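Local coordinates for protein CymD (PDB 6Z34) that probably carries monoaromatic hydrocarbons into Pseudomonas putida across the outer membrane, as a FadL-family channel that releases them by lateral diffusion, at residues A[80-86]-A[98-104]; A[136-142]-A[155-161]; A[240-246]-A[276-282]. All blocks are in the same frame, centred on the assembly; numbering follows the deposited sequence.

In the fold
The three contacts lie along one antiparallel wall, the transmembrane barrel of this FadL-family protein. Contacts 1 and 2, with centres 11 Å apart, are successive hairpins joined edge to edge: Phe-101 O lies 2.7 Å from Arg-138 N and Ser-103 N 2.8 Å from Val-136 O, both probable backbone hydrogen bonds. Contact 3, further along the chain, has its centre 12 Å from that of contact 2. It meets contact 2 through side chains, with Arg-138 NH2 2.9 Å from Thr-244 OG1, a probable hydrogen bond, and Val-160 CG2 3.8 Å from Thr-244 CG2. Contacts 1 and 3 do not touch; their nearest atoms are about 7 Å apart.

Contact 1. Residues A[80-86]-A[98-104]; sequences YVAPELS and VGAFASD
Two backbone hydrogen bonds of 2.9 Å, Leu-85 N to Ala-100 O and Ala-100 N to Leu-85 O, fix the antiparallel register. A longer one, Ala-102 N to Pro-83 O (3.3 Å), extends it; Pro-83 has no amide hydrogen with which to return that bond. Both segments are extended, their axes 4.5 Å apart at closest approach and 173° between directions. Glu-84/Phe-101 and Ser-86/Gly-99 are non-hydrogen-bonded pairs, with CA-CA distances of 4.6 and 4.2 Å, and the register slips by one residue toward Ala-82, whose CA lies 5.2 Å from that of Ala-102. The two segments belong to the 80-91/94-107 hairpin of the FadL-type barrel. Phe-101 (chi1 m) turns its ring edge to Glu-84 OE1, 3.6 Å from CD2, and packs on Met-31 of a loop. On the other face Leu-85 CB meets Ala-100 CB at 4.4 Å, and Pro-83 CD lies 4.1 Å from Ala-102 CB. Farther along, Tyr-80 CD1 approaches Asp-104 CG at 4.1 Å; the Asp-104 carboxylate is salt-bridged to Arg-133, and Tyr-80 OH is hydrogen-bonded to Asn-76.

Contact 2. Residues A[136-142]-A[155-161]; sequences VLRIPFS and ASLDAVW
Segments 136-142 and 155-161 are extended antiparallel strands, 4.4 Å apart at the closest approach of their axes and 155° between directions. The register is unbroken: Leu-137/Trp-161, Ile-139/Ala-159 and Phe-141/Leu-157 are hydrogen-bonded pairs, alternating with the non-hydrogen-bonded Arg-138/Val-160, Pro-140/Asp-158 and Ser-142/Ser-156. Each hydrogen-bonded pair is closed twice: Leu-137 N to Trp-161 O and Trp-161 N to Leu-137 O are both 2.8 Å, Ile-139 N to Ala-159 O is 2.7 Å and Ala-159 N to Ile-139 O 3.0 Å, while Phe-141 N to Leu-157 O and Leu-157 N to Phe-141 O are both 2.9 Å. Pro-140, in a non-hydrogen-bonded position, costs this pairing no bond. The two strands form the 131-146/151-171 hairpin of the FadL-family barrel, with one face buried and the other on the surface. On the buried face Arg-138 (chi1 m, chi2 t, chi3 p) makes a salt bridge to Asp-158, its NE and NH2 each 3.1 Å from OD2. Arg-223 also binds this carboxylate, and Thr-244 receives a hydrogen bond from Arg-138 NH2. Val-160 CG2 covers one guanidinium face, 3.9 Å from NH2, and Val-136 CG1 packs on Val-160 CG1 at 3.9 Å. Opposite, Leu-137 CB meets the indole edge at Trp-161 CE3 (4.2 Å), Ile-139 CB lies 4.3 Å from Ala-159 CB, and Phe-141 CE1 reaches that same methyl, Ala-159 CB, at 4.3 Å.

Contact 3. Residues A[240-246]-A[276-282]; sequences YNFKTHV and FEMPASL
In the FadL-type barrel wall, strand 234-259 pairs here with the start of strand 281-289, and regular antiparallel pairing at one end gives way to looser backbone, extended as far as His-245 and turning at Val-246 (phi/psi -82/-26°). The end-to-end directions of 240-246 and 276-282 differ by 172°. Asn-241/Ser-281 is a hydrogen-bonded pair: Asn-241 N to Ser-281 O is 2.7 Å and Ser-281 N to Asn-241 O 2.9 Å. Beside it, Tyr-240/Leu-282 is a non-hydrogen-bonded pair, with CA-CA 4.6 Å. Farther on, Thr-244 N donates to Met-278 O over 3.1 Å. Tyr-240 (chi1 t) brings CZ to 3.7 Å from Ala-280 CB and turns a ring edge to Leu-282, CD1 to CD1 3.9 Å. Lys-243 CG lies 3.5 Å from Ala-280 CB, Thr-244 CB 3.6 Å from Met-278 CG, and Val-246 CG1 4.0 Å from Met-278 CG. Asn-241 OD1 accepts a hydrogen bond from Arg-223 on strand 198-229 and Thr-244 OG1 one from Arg-138 on strand 131-146, while Pro-279 and Ser-281 pack on Val-303 of strand 294-303.

Contact 1. Residues A[80-86]-A[98-104]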
loop_
_atom_site.group_PDB
_atom_site.type_symbol
_atom_site.label_atom_id
_atom_site.label_comp_id
_atom_site.label_asym_id
_atom_site.label_seq_id
_atom_site.Cartn_x
_atom_site.Cartn_y
_atom_site.Cartn_z
ATOM N N TYR A 80 6.588 -4.613 -11.574
ATOM C CA TYR A 80 5.330 -3.971 -11.232
ATOM C C TYR A 80 5.518 -2.461 -11.294
ATOM O O TYR A 80 6.536 -1.928 -10.845
ATOM C CB TYR A 80 4.860 -4.402 -9.846
ATOM C CG TYR A 80 4.604 -5.891 -9.762
ATOM C CD1 TYR A 80 3.460 -6.447 -10.315
ATOM C CD2 TYR A 80 5.518 -6.743 -9.155
ATOM C CE1 TYR A 80 3.223 -7.799 -10.252
ATOM C CE2 TYR A 80 5.288 -8.109 -9.088
ATOM C CZ TYR A 80 4.138 -8.626 -9.639
ATOM O OH TYR A 80 3.888 -9.976 -9.586
ATOM N N VAL A 81 4.543 -1.779 -11.883
ATOM C CA VAL A 81 4.592 -0.345 -12.097
ATOM C C VAL A 81 3.407 0.265 -11.371
ATOM O O VAL A 81 2.257 -0.114 -11.627
ATOM C CB VAL A 81 4.569 0.015 -13.591
ATOM C CG1 VAL A 81 4.647 1.489 -13.757
ATOM C CG2 VAL A 81 5.751 -0.607 -14.290
ATOM N N ALA A 82 3.687 1.209 -10.473
ATOM C CA ALA A 82 2.656 1.921 -9.722
ATOM C C ALA A 82 2.751 3.415 -10.007
ATOM O O ALA A 82 3.660 4.085 -9.488
ATOM C CB ALA A 82 2.819 1.658 -8.226
ATOM N N PRO A 83 1.860 3.977 -10.824
ATOM C CA PRO A 83 1.908 5.420 -11.109
ATOM C C PRO A 83 1.314 6.259 -9.988
ATOM O O PRO A 83 0.476 5.805 -9.200
ATOM C CB PRO A 83 1.064 5.567 -12.380
ATOM C CG PRO A 83 0.212 4.312 -12.443
ATOM C CD PRO A 83 0.980 3.238 -11.750
ATOM N N GLU A 84 1.761 7.518 -9.942
ATOM C CA GLU A 84 1.252 8.504 -9.002
ATOM C C GLU A 84 1.063 9.832 -9.717
ATOM O O GLU A 84 1.977 10.310 -10.393
ATOM C CB GLU A 84 2.185 8.705 -7.797
ATOM C CG GLU A 84 2.774 7.438 -7.208
ATOM C CD GLU A 84 3.676 7.715 -6.016
ATOM O OE1 GLU A 84 3.398 7.181 -4.922
ATOM O OE2 GLU A 84 4.657 8.471 -6.173
ATOM N N LEU A 85 -0.111 10.426 -9.525
ATOM C CA LEU A 85 -0.514 11.703 -10.096
ATOM C C LEU A 85 -0.863 12.656 -8.968
ATOM O O LEU A 85 -1.583 12.268 -8.046
ATOM C CB LEU A 85 -1.754 11.540 -10.993
ATOM C CG LEU A 85 -1.638 10.438 -12.033
ATOM C CD1 LEU A 85 -2.894 10.342 -12.871
ATOM C CD2 LEU A 85 -0.447 10.776 -12.885
ATOM N N SER A 86 -0.423 13.920 -9.066
ATOM C CA SER A 86 -0.826 14.895 -8.057
ATOM C C SER A 86 -0.982 16.291 -8.633
ATOM O O SER A 86 -0.222 16.725 -9.504
ATOM C CB SER A 86 0.160 14.949 -6.866
ATOM O OG SER A 86 1.513 14.980 -7.287
ATOM N N VAL A 98 -5.355 17.039 -4.744
ATOM C CA VAL A 98 -6.008 15.810 -5.155
ATOM C C VAL A 98 -4.962 14.998 -5.902
ATOM O O VAL A 98 -4.002 15.548 -6.446
ATOM C CB VAL A 98 -7.263 16.096 -6.020
ATOM C CG1 VAL A 98 -6.863 16.794 -7.289
ATOM C CG2 VAL A 98 -8.031 14.787 -6.334
ATOM N N GLY A 99 -5.140 13.685 -5.927
ATOM C CA GLY A 99 -4.229 12.863 -6.696
ATOM C C GLY A 99 -4.741 11.450 -6.870
ATOM O O GLY A 99 -5.869 11.116 -6.497
ATOM N N ALA A 100 -3.896 10.627 -7.471
ATOM C CA ALA A 100 -4.199 9.213 -7.664
ATOM C C ALA A 100 -2.913 8.457 -7.410
ATOM O O ALA A 100 -1.928 8.655 -8.133
ATOM C CB ALA A 100 -4.737 8.925 -9.059
ATOM N N PHE A 101 -2.931 7.616 -6.374
ATOM C CA PHE A 101 -1.767 6.890 -5.899
ATOM C C PHE A 101 -2.088 5.402 -5.961
ATOM O O PHE A 101 -3.036 4.938 -5.318
ATOM C CB PHE A 101 -1.408 7.307 -4.470
ATOM C CG PHE A 101 -0.969 8.728 -4.351
ATOM C CD1 PHE A 101 -1.897 9.754 -4.273
ATOM C CD2 PHE A 101 0.380 9.049 -4.326
ATOM C CE1 PHE A 101 -1.479 11.081 -4.170
ATOM C CE2 PHE A 101 0.797 10.383 -4.217
ATOM C CZ PHE A 101 -0.138 11.387 -4.152
ATOM N N ALA A 102 -1.300 4.666 -6.725
ATOM C CA ALA A 102 -1.544 3.264 -6.991
ATOM C C ALA A 102 -0.470 2.432 -6.320
ATOM O O ALA A 102 0.681 2.862 -6.188
ATOM C CB ALA A 102 -1.563 2.986 -8.500
ATOM N N SER A 103 -0.864 1.243 -5.877
ATOM C CA SER A 103 0.079 0.245 -5.403
ATOM C C SER A 103 -0.271 -1.094 -6.026
ATOM O O SER A 103 -1.448 -1.415 -6.220
ATOM C CB SER A 103 0.098 0.154 -3.867
ATOM O OG SER A 103 -1.041 -0.509 -3.361
ATOM N N ASP A 104 0.771 -1.864 -6.336
ATOM C CA ASP A 104 0.693 -3.124 -7.059
ATOM C C ASP A 104 1.693 -4.083 -6.435
ATOM O O ASP A 104 2.807 -3.681 -6.084
ATOM C CB ASP A 104 1.022 -2.915 -8.547
ATOM C CG ASP A 104 0.341 -3.919 -9.463
ATOM O OD1 ASP A 104 -0.236 -4.909 -8.966
ATOM O OD2 ASP A 104 0.403 -3.716 -10.701
#

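Contact 2. Residues A[136-142]-A[155-161]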
loop_
_atom_site.group_PDB
_atom_site.type_symbol
_atom_site.label_atom_id
_atom_site.label_comp_id
_atom_site.label_asym_id
_atom_site.label_seq_id
_atom_site.Cartn_x
_atom_site.Cartn_y
_atom_site.Cartn_z
ATOM N N VAL A 136 -4.351 -1.405 -5.176
ATOM C CA VAL A 136 -5.062 -0.362 -4.443
ATOM C C VAL A 136 -4.770 0.982 -5.102
ATOM O O VAL A 136 -3.609 1.402 -5.200
ATOM C CB VAL A 136 -4.683 -0.332 -2.952
ATOM C CG1 VAL A 136 -5.438 0.803 -2.218
ATOM C CG2 VAL A 136 -4.959 -1.700 -2.300
ATOM N N LEU A 137 -5.818 1.637 -5.579
ATOM C CA LEU A 137 -5.737 2.983 -6.112
ATOM C C LEU A 137 -6.401 3.910 -5.104
ATOM O O LEU A 137 -7.601 3.776 -4.837
ATOM C CB LEU A 137 -6.432 3.077 -7.471
ATOM C CG LEU A 137 -6.437 4.501 -8.037
ATOM C CD1 LEU A 137 -5.031 4.928 -8.450
ATOM C CD2 LEU A 137 -7.409 4.605 -9.194
ATOM N N ARG A 138 -5.631 4.844 -4.547
ATOM C CA ARG A 138 -6.151 5.787 -3.564
ATOM C C ARG A 138 -6.228 7.175 -4.189
ATOM O O ARG A 138 -5.265 7.657 -4.808
ATOM C CB ARG A 138 -5.298 5.770 -2.286
ATOM C CG ARG A 138 -4.985 4.339 -1.840
ATOM C CD ARG A 138 -4.318 4.235 -0.448
ATOM N NE ARG A 138 -5.223 4.711 0.582
ATOM C CZ ARG A 138 -5.664 4.001 1.613
ATOM N NH1 ARG A 138 -5.259 2.735 1.795
ATOM N NH2 ARG A 138 -6.514 4.580 2.469
ATOM N N ILE A 139 -7.399 7.787 -4.085
ATOM C CA ILE A 139 -7.639 9.079 -4.707
ATOM C C ILE A 139 -7.930 10.067 -3.589
ATOM O O ILE A 139 -9.091 10.198 -3.181
ATOM C CB ILE A 139 -8.798 9.023 -5.717
ATOM C CG1 ILE A 139 -8.535 7.948 -6.775
ATOM C CG2 ILE A 139 -9.021 10.411 -6.351
ATOM C CD1 ILE A 139 -9.710 7.739 -7.746
ATOM N N PRO A 140 -6.916 10.760 -3.066
ATOM C CA PRO A 140 -7.135 11.672 -1.939
ATOM C C PRO A 140 -7.745 12.988 -2.361
ATOM O O PRO A 140 -7.496 13.498 -3.455
ATOM C CB PRO A 140 -5.722 11.900 -1.393
ATOM C CG PRO A 140 -4.862 11.773 -2.616
ATOM C CD PRO A 140 -5.487 10.642 -3.408
ATOM N N PHE A 141 -8.576 13.523 -1.471
ATOM C CA PHE A 141 -9.005 14.919 -1.514
ATOM C C PHE A 141 -8.473 15.532 -0.233
ATOM O O PHE A 141 -8.856 15.111 0.864
ATOM C CB PHE A 141 -10.522 15.046 -1.640
ATOM C CG PHE A 141 -11.088 14.263 -2.799
ATOM C CD1 PHE A 141 -11.300 12.891 -2.693
ATOM C CD2 PHE A 141 -11.378 14.884 -4.005
ATOM C CE1 PHE A 141 -11.802 12.160 -3.753
ATOM C CE2 PHE A 141 -11.881 14.159 -5.069
ATOM C CZ PHE A 141 -12.088 12.786 -4.942
ATOM N N SER A 142 -7.536 16.468 -0.372
ATOM C CA SER A 142 -6.667 16.849 0.727
ATOM C C SER A 142 -6.654 18.356 0.883
ATOM O O SER A 142 -6.790 19.106 -0.092
ATOM C CB SER A 142 -5.249 16.347 0.510
ATOM O OG SER A 142 -4.499 16.404 1.710
ATOM N N ALA A 155 -5.582 17.217 6.467
ATOM C CA ALA A 155 -6.413 16.033 6.398
ATOM C C ALA A 155 -6.573 15.640 4.943
ATOM O O ALA A 155 -6.395 16.470 4.037
ATOM C CB ALA A 155 -7.791 16.251 7.029
ATOM N N SER A 156 -6.865 14.349 4.735
ATOM C CA SER A 156 -7.246 13.827 3.436
ATOM C C SER A 156 -8.435 12.901 3.620
ATOM O O SER A 156 -8.589 12.267 4.669
ATOM C CB SER A 156 -6.123 13.039 2.777
ATOM O OG SER A 156 -4.973 13.829 2.645
ATOM N N LEU A 157 -9.283 12.835 2.595
ATOM C CA LEU A 157 -10.307 11.805 2.489
ATOM C C LEU A 157 -10.063 11.043 1.197
ATOM O O LEU A 157 -10.101 11.635 0.111
ATOM C CB LEU A 157 -11.713 12.399 2.503
ATOM C CG LEU A 157 -12.772 11.315 2.330
ATOM C CD1 LEU A 157 -13.249 10.834 3.702
ATOM C CD2 LEU A 157 -13.921 11.804 1.484
ATOM N N ASP A 158 -9.788 9.744 1.314
ATOM C CA ASP A 158 -9.508 8.921 0.143
ATOM C C ASP A 158 -10.776 8.250 -0.371
ATOM O O ASP A 158 -11.509 7.621 0.401
ATOM C CB ASP A 158 -8.483 7.830 0.447
ATOM C CG ASP A 158 -7.192 8.355 1.016
ATOM O OD1 ASP A 158 -6.967 9.597 1.039
ATOM O OD2 ASP A 158 -6.380 7.487 1.423
ATOM N N ALA A 159 -11.021 8.379 -1.678
ATOM C CA ALA A 159 -11.773 7.360 -2.401
ATOM C C ALA A 159 -10.780 6.280 -2.793
ATOM O O ALA A 159 -9.682 6.586 -3.279
ATOM C CB ALA A 159 -12.452 7.928 -3.643
ATOM N N VAL A 160 -11.145 5.025 -2.553
ATOM C CA VAL A 160 -10.206 3.909 -2.605
ATOM C C VAL A 160 -10.813 2.836 -3.494
ATOM O O VAL A 160 -11.925 2.357 -3.232
ATOM C CB VAL A 160 -9.905 3.334 -1.200
ATOM C CG1 VAL A 160 -9.015 2.093 -1.290
ATOM C CG2 VAL A 160 -9.328 4.422 -0.230
ATOM N N TRP A 161 -10.090 2.451 -4.535
ATOM C CA TRP A 161 -10.484 1.336 -5.379
ATOM C C TRP A 161 -9.515 0.187 -5.120
ATOM O O TRP A 161 -8.301 0.331 -5.320
ATOM C CB TRP A 161 -10.492 1.729 -6.857
ATOM C CG TRP A 161 -10.920 0.587 -7.740
ATOM C CD1 TRP A 161 -12.158 0.007 -7.784
ATOM C CD2 TRP A 161 -10.110 -0.126 -8.678
ATOM N NE1 TRP A 161 -12.164 -1.021 -8.686
ATOM C CE2 TRP A 161 -10.924 -1.125 -9.255
ATOM C CE3 TRP A 161 -8.781 -0.013 -9.094
ATOM C CZ2 TRP A 161 -10.452 -2.011 -10.227
ATOM C CZ3 TRP A 161 -8.308 -0.888 -10.052
ATOM C CH2 TRP A 161 -9.146 -1.876 -10.616
#

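Contact 3. Residues A[240-246]-A[276-282]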
loop_
_atom_site.group_PDB
_atom_site.type_symbol
_atom_site.label_atom_id
_atom_site.label_comp_id
_atom_site.label_asym_id
_atom_site.label_seq_id
_atom_site.Cartn_x
_atom_site.Cartn_y
_atom_site.Cartn_z
ATOM N N TYR A 240 -2.515 10.405 12.036
ATOM C CA TYR A 240 -3.298 9.193 12.200
ATOM C C TYR A 240 -3.989 8.841 10.887
ATOM O O TYR A 240 -4.748 9.645 10.333
ATOM C CB TYR A 240 -4.322 9.350 13.315
ATOM C CG TYR A 240 -5.047 8.060 13.636
ATOM C CD1 TYR A 240 -4.426 7.052 14.369
ATOM C CD2 TYR A 240 -6.359 7.857 13.220
ATOM C CE1 TYR A 240 -5.099 5.866 14.681
ATOM C CE2 TYR A 240 -7.037 6.682 13.529
ATOM C CZ TYR A 240 -6.405 5.694 14.253
ATOM O OH TYR A 240 -7.105 4.549 14.539
ATOM N N ASN A 241 -3.737 7.633 10.407
ATOM C CA ASN A 241 -4.316 7.135 9.171
ATOM C C ASN A 241 -5.506 6.246 9.524
ATOM O O ASN A 241 -5.377 5.325 10.334
ATOM C CB ASN A 241 -3.251 6.376 8.383
ATOM C CG ASN A 241 -3.577 6.272 6.922
ATOM O OD1 ASN A 241 -2.955 6.939 6.102
ATOM N ND2 ASN A 241 -4.537 5.418 6.577
ATOM N N PHE A 242 -6.667 6.553 8.961
ATOM C CA PHE A 242 -7.886 5.855 9.342
ATOM C C PHE A 242 -7.911 4.447 8.762
ATOM O O PHE A 242 -7.204 4.141 7.803
ATOM C CB PHE A 242 -9.121 6.604 8.850
ATOM C CG PHE A 242 -9.217 8.006 9.344
ATOM C CD1 PHE A 242 -8.785 8.337 10.611
ATOM C CD2 PHE A 242 -9.754 8.994 8.545
ATOM C CE1 PHE A 242 -8.885 9.635 11.071
ATOM C CE2 PHE A 242 -9.856 10.302 9.002
ATOM C CZ PHE A 242 -9.422 10.619 10.259
ATOM N N LYS A 243 -8.744 3.587 9.360
ATOM C CA LYS A 243 -8.988 2.274 8.782
ATOM C C LYS A 243 -9.768 2.423 7.483
ATOM O O LYS A 243 -10.802 3.099 7.441
ATOM C CB LYS A 243 -9.752 1.378 9.756
ATOM C CG LYS A 243 -9.177 1.343 11.152
ATOM C CD LYS A 243 -9.742 0.191 11.952
ATOM C CE LYS A 243 -9.834 0.550 13.421
ATOM N NZ LYS A 243 -10.293 -0.608 14.236
ATOM N N THR A 244 -9.274 1.802 6.419
ATOM C CA THR A 244 -9.924 1.925 5.120
ATOM C C THR A 244 -11.044 0.898 5.035
ATOM O O THR A 244 -10.785 -0.305 5.110
ATOM C CB THR A 244 -8.916 1.718 3.986
ATOM O OG1 THR A 244 -7.777 2.585 4.166
ATOM C CG2 THR A 244 -9.565 2.003 2.646
ATOM N N HIS A 245 -12.285 1.354 4.898
ATOM C CA HIS A 245 -13.381 0.413 4.721
ATOM C C HIS A 245 -13.570 0.141 3.234
ATOM O O HIS A 245 -14.221 0.918 2.530
ATOM C CB HIS A 245 -14.675 0.903 5.349
ATOM C CG HIS A 245 -15.666 -0.204 5.537
ATOM N ND1 HIS A 245 -15.312 -1.533 5.410
ATOM C CD2 HIS A 245 -16.988 -0.195 5.828
ATOM C CE1 HIS A 245 -16.370 -2.292 5.623
ATOM N NE2 HIS A 245 -17.400 -1.506 5.880
ATOM N N VAL A 246 -13.041 -0.993 2.757
ATOM C CA VAL A 246 -13.122 -1.258 1.318
ATOM C C VAL A 246 -14.471 -1.838 0.907
ATOM O O VAL A 246 -14.887 -1.653 -0.242
ATOM C CB VAL A 246 -12.001 -2.186 0.810
ATOM C CG1 VAL A 246 -10.645 -1.810 1.410
ATOM C CG2 VAL A 246 -12.338 -3.599 1.049
ATOM N N PHE A 276 -12.958 -6.786 4.344
ATOM C CA PHE A 276 -11.682 -6.105 4.355
ATOM C C PHE A 276 -11.823 -4.802 5.119
ATOM O O PHE A 276 -12.881 -4.164 5.135
ATOM C CB PHE A 276 -11.183 -5.818 2.949
ATOM C CG PHE A 276 -10.211 -6.812 2.444
ATOM C CD1 PHE A 276 -9.014 -6.402 1.883
ATOM C CD2 PHE A 276 -10.499 -8.162 2.509
ATOM C CE1 PHE A 276 -8.101 -7.331 1.401
ATOM C CE2 PHE A 276 -9.602 -9.097 2.032
ATOM C CZ PHE A 276 -8.396 -8.685 1.476
ATOM N N GLU A 277 -10.740 -4.430 5.768
ATOM C CA GLU A 277 -10.647 -3.161 6.459
ATOM C C GLU A 277 -9.163 -2.956 6.657
ATOM O O GLU A 277 -8.601 -3.458 7.635
ATOM C CB GLU A 277 -11.414 -3.177 7.786
ATOM C CG GLU A 277 -11.336 -1.872 8.589
ATOM C CD GLU A 277 -12.319 -1.836 9.752
ATOM O OE1 GLU A 277 -12.383 -2.838 10.495
ATOM O OE2 GLU A 277 -13.013 -0.808 9.932
ATOM N N MET A 278 -8.510 -2.303 5.704
ATOM C CA MET A 278 -7.108 -1.990 5.896
ATOM C C MET A 278 -6.938 -1.299 7.242
ATOM O O MET A 278 -7.839 -0.574 7.686
ATOM C CB MET A 278 -6.580 -1.125 4.759
ATOM C CG MET A 278 -7.227 -1.467 3.453
ATOM S SD MET A 278 -6.213 -0.885 2.108
ATOM C CE MET A 278 -5.030 -2.208 1.908
ATOM N N PRO A 279 -5.853 -1.561 7.952
ATOM C CA PRO A 279 -5.751 -1.078 9.321
ATOM C C PRO A 279 -5.357 0.386 9.373
ATOM O O PRO A 279 -4.646 0.900 8.509
ATOM C CB PRO A 279 -4.662 -1.971 9.923
ATOM C CG PRO A 279 -3.793 -2.309 8.753
ATOM C CD PRO A 279 -4.671 -2.338 7.542
ATOM N N ALA A 280 -5.863 1.048 10.409
ATOM C CA ALA A 280 -5.377 2.328 10.893
ATOM C C ALA A 280 -3.872 2.295 11.096
ATOM O O ALA A 280 -3.293 1.219 11.238
ATOM C CB ALA A 280 -6.067 2.687 12.211
ATOM N N SER A 281 -3.227 3.464 11.094
ATOM C CA SER A 281 -1.833 3.546 11.506
ATOM C C SER A 281 -1.564 4.918 12.093
ATOM O O SER A 281 -2.257 5.895 11.806
ATOM C CB SER A 281 -0.853 3.250 10.364
ATOM O OG SER A 281 -1.106 4.076 9.245
ATOM N N LEU A 282 -0.555 4.967 12.941
ATOM C CA LEU A 282 -0.144 6.187 13.608
ATOM C C LEU A 282 1.321 6.399 13.286
ATOM O O LEU A 282 2.134 5.495 13.499
ATOM C CB LEU A 282 -0.362 6.093 15.119
ATOM C CG LEU A 282 -0.003 7.362 15.900
ATOM C CD1 LEU A 282 -1.002 8.500 15.627
ATOM C CD2 LEU A 282 0.086 7.056 17.386
#